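Cell wall surface anchor protein (Streptococcus agalactiae, PDB 4Z1P) is probably a cell-wall-anchored surface adhesin of the antigen I/II family, helping the bacterium attach. Local coordinates at residues 54-59 and 159-164; 59-64 and 114-119; 202-207 and 303-308. One frame throughout, in Å; residues are numbered along the deposited sequence.

Contact 1. Residues 54-59 and 159-164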
# COMPACT_ATOMS: atom_id res chain seq x y z
N GLY A 54 -1.21 -20.11 -30.36
CA GLY A 54 -1.00 -20.22 -28.92
C GLY A 54 -1.85 -19.39 -28.00
O GLY A 54 -2.94 -18.95 -28.37
N PHE A 55 -1.34 -19.21 -26.78
CA PHE A 55 -2.12 -18.64 -25.70
C PHE A 55 -1.14 -17.84 -24.90
O PHE A 55 -0.15 -18.42 -24.35
CB PHE A 55 -2.80 -19.73 -24.84
CG PHE A 55 -3.60 -20.67 -25.68
CD1 PHE A 55 -4.83 -20.29 -26.19
CD2 PHE A 55 -3.04 -21.82 -26.12
CE1 PHE A 55 -5.51 -21.13 -27.08
CE2 PHE A 55 -3.70 -22.70 -26.98
CZ PHE A 55 -4.95 -22.34 -27.51
N ALA A 56 -1.40 -16.53 -24.85
CA ALA A 56 -0.55 -15.62 -24.10
C ALA A 56 -1.34 -14.86 -23.10
O ALA A 56 -2.51 -14.57 -23.36
CB ALA A 56 0.10 -14.63 -25.01
N PHE A 57 -0.75 -14.62 -21.92
CA PHE A 57 -1.34 -13.81 -20.88
C PHE A 57 -0.38 -12.69 -20.54
O PHE A 57 0.82 -12.94 -20.30
CB PHE A 57 -1.55 -14.65 -19.61
CG PHE A 57 -2.40 -13.97 -18.57
CD1 PHE A 57 -3.75 -13.75 -18.86
CD2 PHE A 57 -1.87 -13.49 -17.37
CE1 PHE A 57 -4.57 -13.12 -17.98
CE2 PHE A 57 -2.69 -12.80 -16.48
CZ PHE A 57 -4.03 -12.64 -16.79
N VAL A 58 -0.89 -11.46 -20.48
CA VAL A 58 -0.09 -10.31 -20.24
C VAL A 58 -0.50 -9.63 -19.00
O VAL A 58 -1.68 -9.27 -18.88
CB VAL A 58 -0.16 -9.25 -21.43
CG1 VAL A 58 0.58 -7.96 -21.06
CG2 VAL A 58 0.40 -9.89 -22.69
N ASP A 59 0.45 -9.34 -18.10
CA ASP A 59 0.18 -8.42 -16.99
C ASP A 59 1.01 -7.12 -17.13
O ASP A 59 2.24 -7.18 -17.30
CB ASP A 59 0.50 -9.05 -15.65
CG ASP A 59 0.10 -8.16 -14.48
OD1 ASP A 59 0.67 -7.03 -14.28
OD2 ASP A 59 -0.80 -8.56 -13.76
N ALA A 159 -4.30 -8.60 -20.10
CA ALA A 159 -4.81 -8.89 -21.44
C ALA A 159 -4.50 -10.35 -21.77
O ALA A 159 -3.60 -10.98 -21.12
CB ALA A 159 -4.17 -7.97 -22.48
N GLN A 160 -5.27 -10.93 -22.68
CA GLN A 160 -5.03 -12.28 -23.12
C GLN A 160 -5.11 -12.36 -24.57
O GLN A 160 -5.89 -11.57 -25.24
CB GLN A 160 -5.86 -13.34 -22.36
CG GLN A 160 -7.26 -13.53 -22.64
CD GLN A 160 -7.91 -14.60 -21.72
OE1 GLN A 160 -8.31 -14.31 -20.61
NE2 GLN A 160 -8.05 -15.77 -22.22
N ILE A 161 -4.36 -13.29 -25.10
CA ILE A 161 -4.38 -13.53 -26.56
C ILE A 161 -4.60 -14.98 -26.77
O ILE A 161 -3.77 -15.82 -26.30
CB ILE A 161 -3.10 -13.06 -27.22
CG1 ILE A 161 -2.86 -11.64 -26.89
CG2 ILE A 161 -3.16 -13.32 -28.74
CD1 ILE A 161 -1.48 -11.19 -27.34
N ASP A 162 -5.76 -15.30 -27.34
CA ASP A 162 -6.20 -16.66 -27.54
C ASP A 162 -6.22 -16.89 -29.04
O ASP A 162 -6.98 -16.21 -29.76
CB ASP A 162 -7.62 -16.86 -27.02
CG ASP A 162 -7.82 -16.41 -25.62
OD1 ASP A 162 -6.86 -16.52 -24.78
OD2 ASP A 162 -8.93 -15.91 -25.33
N PHE A 163 -5.48 -17.86 -29.52
CA PHE A 163 -5.44 -18.19 -30.96
C PHE A 163 -5.16 -16.94 -31.83
O PHE A 163 -5.76 -16.77 -32.94
CB PHE A 163 -6.79 -18.84 -31.44
CG PHE A 163 -7.42 -19.87 -30.53
CD1 PHE A 163 -7.03 -21.21 -30.59
CD2 PHE A 163 -8.41 -19.54 -29.65
CE1 PHE A 163 -7.61 -22.17 -29.82
CE2 PHE A 163 -9.03 -20.49 -28.87
CZ PHE A 163 -8.63 -21.82 -28.97
N GLY A 164 -4.39 -16.00 -31.29
CA GLY A 164 -4.07 -14.76 -32.01
C GLY A 164 -5.10 -13.61 -31.87
O GLY A 164 -4.87 -12.52 -32.37
O HOH W 1 -2.41 -16.44 -29.30
O HOH W 2 -4.51 -16.79 -23.52

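Contact 2. Residues 59-64 and 114-119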
# COMPACT_ATOMS: atom_id res chain seq x y z
N ASP A 59 0.45 -9.34 -18.10
CA ASP A 59 0.18 -8.42 -16.99
C ASP A 59 1.01 -7.12 -17.13
O ASP A 59 2.24 -7.18 -17.30
CB ASP A 59 0.50 -9.05 -15.65
CG ASP A 59 0.10 -8.16 -14.48
OD1 ASP A 59 0.67 -7.03 -14.28
OD2 ASP A 59 -0.80 -8.56 -13.76
N GLN A 60 0.33 -5.97 -17.16
CA GLN A 60 1.01 -4.71 -17.33
C GLN A 60 0.75 -3.83 -16.12
O GLN A 60 -0.32 -3.23 -16.00
CB GLN A 60 0.57 -4.10 -18.66
CG GLN A 60 0.72 -2.59 -18.93
CD GLN A 60 2.08 -2.19 -19.20
OE1 GLN A 60 2.40 -1.79 -20.30
NE2 GLN A 60 2.95 -2.27 -18.18
N PRO A 61 1.71 -3.76 -15.23
CA PRO A 61 1.69 -2.83 -14.10
C PRO A 61 2.07 -1.41 -14.58
O PRO A 61 2.77 -1.27 -15.58
CB PRO A 61 2.78 -3.38 -13.17
CG PRO A 61 3.61 -4.28 -13.98
CD PRO A 61 2.97 -4.54 -15.28
N ASN A 62 1.70 -0.39 -13.86
CA ASN A 62 2.27 0.96 -14.16
C ASN A 62 3.61 1.16 -13.43
O ASN A 62 4.13 0.24 -12.80
CB ASN A 62 1.23 2.05 -13.93
CG ASN A 62 1.06 2.42 -12.47
OD1 ASN A 62 1.41 1.67 -11.58
ND2 ASN A 62 0.51 3.60 -12.24
N GLU A 63 4.17 2.35 -13.52
CA GLU A 63 5.52 2.60 -13.05
C GLU A 63 5.65 2.43 -11.55
O GLU A 63 6.71 2.49 -11.01
CB GLU A 63 5.97 4.02 -13.53
CG GLU A 63 5.18 5.21 -12.95
CD GLU A 63 3.84 5.56 -13.62
OE1 GLU A 63 3.33 4.84 -14.55
OE2 GLU A 63 3.28 6.63 -13.20
N ALA A 64 4.56 2.29 -10.84
CA ALA A 64 4.68 2.27 -9.39
C ALA A 64 5.17 0.98 -8.86
O ALA A 64 5.65 0.94 -7.72
CB ALA A 64 3.38 2.60 -8.71
N GLU A 114 6.76 -1.58 -19.47
CA GLU A 114 7.46 -2.78 -19.02
C GLU A 114 6.32 -3.75 -18.63
O GLU A 114 5.49 -3.37 -17.84
CB GLU A 114 8.32 -2.40 -17.78
CG GLU A 114 8.74 -3.54 -16.88
CD GLU A 114 9.70 -3.11 -15.80
OE1 GLU A 114 9.93 -1.90 -15.60
OE2 GLU A 114 10.27 -4.00 -15.17
N PHE A 115 6.34 -4.99 -19.08
CA PHE A 115 5.29 -5.90 -18.72
C PHE A 115 5.79 -7.32 -18.61
O PHE A 115 6.98 -7.59 -18.91
CB PHE A 115 4.15 -5.81 -19.75
CG PHE A 115 4.54 -6.22 -21.14
CD1 PHE A 115 5.05 -5.31 -22.01
CD2 PHE A 115 4.31 -7.50 -21.62
CE1 PHE A 115 5.33 -5.67 -23.32
CE2 PHE A 115 4.62 -7.88 -22.91
CZ PHE A 115 5.14 -6.97 -23.78
N TYR A 116 4.92 -8.19 -18.12
CA TYR A 116 5.17 -9.61 -17.97
C TYR A 116 4.20 -10.36 -18.85
O TYR A 116 3.08 -9.91 -19.07
CB TYR A 116 4.94 -10.03 -16.52
CG TYR A 116 5.75 -9.29 -15.54
CD1 TYR A 116 5.40 -8.04 -15.13
CD2 TYR A 116 6.96 -9.86 -15.02
CE1 TYR A 116 6.18 -7.36 -14.19
CE2 TYR A 116 7.72 -9.19 -14.09
CZ TYR A 116 7.33 -7.97 -13.67
OH TYR A 116 8.11 -7.29 -12.79
N MET A 117 4.68 -11.45 -19.45
CA MET A 117 3.87 -12.23 -20.29
C MET A 117 4.14 -13.71 -20.13
O MET A 117 5.31 -14.10 -19.95
CB MET A 117 4.04 -11.81 -21.76
CG MET A 117 3.19 -12.56 -22.74
SD MET A 117 3.38 -11.92 -24.43
CE MET A 117 5.02 -12.31 -24.79
N TRP A 118 3.09 -14.50 -20.11
CA TRP A 118 3.22 -15.97 -19.95
C TRP A 118 2.61 -16.56 -21.18
O TRP A 118 1.47 -16.23 -21.52
CB TRP A 118 2.44 -16.45 -18.70
CG TRP A 118 3.04 -16.07 -17.41
CD1 TRP A 118 3.93 -16.83 -16.65
CD2 TRP A 118 2.89 -14.85 -16.72
NE1 TRP A 118 4.27 -16.16 -15.54
CE2 TRP A 118 3.68 -14.92 -15.55
CE3 TRP A 118 2.18 -13.69 -16.97
CZ2 TRP A 118 3.74 -13.91 -14.63
CZ3 TRP A 118 2.18 -12.70 -16.04
CH2 TRP A 118 3.01 -12.79 -14.90
N THR A 119 3.35 -17.38 -21.88
CA THR A 119 2.93 -18.07 -23.07
C THR A 119 2.99 -19.57 -22.95
O THR A 119 3.93 -20.16 -22.25
CB THR A 119 3.87 -17.67 -24.25
OG1 THR A 119 5.19 -17.83 -23.85
CG2 THR A 119 3.65 -16.24 -24.66
O HOH W 3 5.49 -1.39 -16.02

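Contact 3. Residues 202-207 and 303-308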
# COMPACT_ATOMS: atom_id res chain seq x y z
N GLY A 202 13.33 27.56 33.52
CA GLY A 202 12.26 27.22 34.40
C GLY A 202 10.89 27.35 33.75
O GLY A 202 9.91 26.89 34.29
N ASP A 203 10.79 27.93 32.57
CA ASP A 203 9.47 27.98 31.90
C ASP A 203 9.19 26.58 31.34
O ASP A 203 10.14 25.76 31.11
CB ASP A 203 9.39 29.03 30.80
CG ASP A 203 9.29 30.45 31.35
OD1 ASP A 203 9.49 30.68 32.57
OD2 ASP A 203 8.98 31.33 30.53
N GLU A 204 7.89 26.31 31.27
CA GLU A 204 7.39 25.14 30.55
C GLU A 204 7.26 25.50 29.06
O GLU A 204 6.89 26.60 28.72
CB GLU A 204 6.04 24.70 31.12
CG GLU A 204 6.22 24.29 32.58
CD GLU A 204 4.98 23.80 33.26
OE1 GLU A 204 5.05 23.73 34.51
OE2 GLU A 204 4.00 23.46 32.57
N VAL A 205 7.46 24.49 28.21
CA VAL A 205 7.12 24.62 26.80
C VAL A 205 6.47 23.29 26.42
O VAL A 205 6.75 22.21 27.04
CB VAL A 205 8.37 24.88 25.87
CG1 VAL A 205 9.20 26.05 26.35
CG2 VAL A 205 9.27 23.67 25.67
N THR A 206 5.66 23.37 25.39
CA THR A 206 4.93 22.20 24.91
C THR A 206 5.36 21.83 23.49
O THR A 206 5.24 22.64 22.60
CB THR A 206 3.44 22.52 24.89
OG1 THR A 206 3.02 22.75 26.25
CG2 THR A 206 2.57 21.34 24.32
N TYR A 207 5.83 20.60 23.30
CA TYR A 207 5.99 20.07 21.95
C TYR A 207 4.68 19.53 21.41
O TYR A 207 3.98 18.74 22.06
CB TYR A 207 7.08 19.01 21.95
CG TYR A 207 8.41 19.61 22.37
CD1 TYR A 207 8.99 20.64 21.66
CD2 TYR A 207 9.08 19.11 23.49
CE1 TYR A 207 10.20 21.19 22.03
CE2 TYR A 207 10.30 19.65 23.91
CZ TYR A 207 10.83 20.71 23.21
OH TYR A 207 11.98 21.20 23.63
N VAL A 303 4.60 18.13 27.41
CA VAL A 303 4.96 19.35 28.11
C VAL A 303 6.20 19.07 28.94
O VAL A 303 6.35 18.00 29.55
CB VAL A 303 3.74 20.10 28.75
CG1 VAL A 303 2.40 19.40 28.56
CG2 VAL A 303 4.03 20.68 30.10
N VAL A 304 7.13 20.00 28.87
CA VAL A 304 8.41 19.82 29.51
C VAL A 304 8.74 21.14 30.21
O VAL A 304 8.16 22.19 29.92
CB VAL A 304 9.56 19.47 28.51
CG1 VAL A 304 9.24 18.20 27.75
CG2 VAL A 304 9.90 20.63 27.59
N LYS A 305 9.72 21.08 31.11
CA LYS A 305 10.19 22.29 31.78
C LYS A 305 11.65 22.44 31.41
O LYS A 305 12.38 21.46 31.46
CB LYS A 305 10.03 22.11 33.31
CG LYS A 305 10.16 23.43 34.07
CD LYS A 305 10.18 23.21 35.57
CE LYS A 305 9.75 24.44 36.31
NZ LYS A 305 9.38 23.92 37.63
N ARG A 306 12.05 23.68 31.10
CA ARG A 306 13.40 24.04 30.73
C ARG A 306 14.23 24.16 32.00
O ARG A 306 14.05 25.05 32.80
CB ARG A 306 13.39 25.35 29.91
CG ARG A 306 14.76 25.84 29.35
CD ARG A 306 15.55 24.76 28.57
NE ARG A 306 14.66 24.03 27.66
CZ ARG A 306 14.16 24.55 26.52
NH1 ARG A 306 14.53 25.76 26.16
NH2 ARG A 306 13.30 23.84 25.76
N ILE A 307 15.16 23.25 32.16
CA ILE A 307 15.94 23.22 33.38
C ILE A 307 17.42 23.37 33.14
O ILE A 307 18.21 23.15 34.05
CB ILE A 307 15.69 21.95 34.20
CG1 ILE A 307 15.90 20.70 33.32
CG2 ILE A 307 14.33 22.04 34.84
CD1 ILE A 307 15.79 19.42 34.12
N LYS A 308 17.83 23.78 31.94
CA LYS A 308 19.26 24.07 31.73
C LYS A 308 19.41 25.00 30.55
O LYS A 308 18.57 24.98 29.60
CB LYS A 308 20.09 22.78 31.60
CG LYS A 308 21.62 22.91 31.68
CD LYS A 308 22.29 21.58 31.35
CE LYS A 308 23.75 21.51 31.76
NZ LYS A 308 24.63 22.07 30.70
O HOH W 4 6.46 24.94 36.38

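Contact 1. Residues 54-59 and 159-164
The ring edge of F55 points at one face of F163 in an edge-to-face (T-shaped) aromatic pair. The pair sits at one end of a five-stranded antiparallel sheet in the antigen I/II C2 domain, a beta-sandwich of two packed sheets. F55 CE1 is 3.6 Å above the F163 plane, over the ring centre, and the two planes stand 80° apart. CG of F55 lies anti to its carbonyl carbon (chi1 -53°). CD1 passes near D162 CA, and the far ring edge reaches F163. Both rings also touch Y127 and V131 of helix 123-131, which packs here.

The backbones form an antiparallel ladder between the central strand of the sheet, 55-61, and its inner neighbour, 153-162. A56 and I161 are a hydrogen-bonded pair, with A56 N to I161 O at 2.9 Å and I161 N to A56 O at 2.8 Å. V58 and A159 repeat this pattern. The small methyl groups A56 CB and A159 CB share one face of the sheet with V58 and I161. F55, F57, Q160 and D162 project from the other face.

There the F57 ring lies obliquely to A159 O and Q160 CB, and stacks on Y139 of the other sheet. The amide of Q160 is turned along its own strand. NE2 donates to the syn lone pair of D162 OD1 at 2.9 Å, almost straight and within the amide plane. D162 OD2 takes a hydrogen bond from Y41 OH, so both carboxylate oxygens are engaged in a buried setting.

Past the paired strands the chain turns at F163 and G164, both with positive phi. A water bridges G54 O to G164 N. F163 N still donates to the same G54 O, nearly along the C=O axis, at 3.0 Å.

Contact 2. Residues 59-64 and 114-119
CG of Y116 lies anti to its carbonyl carbon (chi1 -57°), which carries the ring beside D59 and P61. CG of Q60 is anti to the backbone N, and its chain then bends at chi2 (75°), bringing NE2 back to E114 O. The two segments are the end of strand 55-61 and the start of strand 115-120, antiparallel neighbours in the five-stranded sheet of the antigen I/II C2 beta-sandwich.

D59 and Y116 form a hydrogen-bonded pair. Y116 N donates to D59 O at 3.0 Å in a practically straight bond (179°). The return bond, D59 N to Y116 O, is 2.9 Å long and more bent. D59 O also lies in the plane of the Y116 ring, at its edge. Further along that edge, CE1 meets P61 CG at 4.0 Å, the two side chains crossing at about a right angle. The Y116 ring stacks on H89 of strand 85-90.

On the same face, the indole edge of W118 reaches D59, with CZ3 4.0 Å from D59 CB. L141 of strand 137-145 touches both D59 and W118, so this face packs on the other sheet of the sandwich. The carboxylate of D59 is held through OD2 by N156.

Q60 still lies beside F115; the chains diverge from P61. A water joins two carbonyls here, lying 2.7 Å from E114 O and 2.8 Å from P61 O. Q60 OE1 accepts a hydrogen bond from G113 N. Q60 NE2 makes weak hydrogen bonds to E114 O and to P61 O.

Contact 3. Residues 202-207 and 303-308
V205 and V304 form an antiparallel hydrogen-bonded pair, while the segments of strands 204-210 and 298-306 run at 142° to each other, a marked twist. These are the two central strands of a four-stranded sheet in the antigen I/II C-terminal domain. V304 N to V205 O is 2.9 Å and V205 N to V304 O is 3.0 Å. R306 N donates to D203 O in a nearly straight bond of 2.8 Å. Past the ladder, G202 N also donates to R306 O.

V205, V304, Y207 and R306 make the buried side. The CG2 methyls of V205 and V304 meet at 3.7 Å, and V304 CG2 also touches CE2 of Y207. The R306 chain starts with CG anti to the backbone N (chi1 -176°), then bends at chi2 and chi3. This brings NH2 near V205 CG2, with Y207 OH at the guanidinium edge. D236 binds both polar ends: OD1 forms a salt bridge with R306 NH2, and OD2 a hydrogen bond with Y207 OH.

E204 and K305, on the other face, are more exposed. The extended K305 chain passes along G202, its CE 3.2 Å from G202 O. E204 and K305, probably oppositely charged, do not meet directly. A water donates to E204 OE1 at 2.6 Å and accepts a weak bond from K305 NZ at 3.3 Å.

Contacts 1 and 2 share strand 55-61 and meet at D59. Strand 153-162 pairs along one edge of that strand and strand 115-120 along the other, so together they build the middle of one five-stranded sheet. Their centres are 13 Å apart, and F57 O to W118 N, at 2.8 Å, is a probable hydrogen bond linking them. In sequence, contact 2 falls within the span that contact 1 bridges. Contact 3 comes later and belongs to the next domain. Its centre lies about 67 Å from that of contact 1 and 56 Å from that of contact 2. The two domains thus follow one another, each with its own pair of antiparallel sheets, consistent with an elongated surface adhesin.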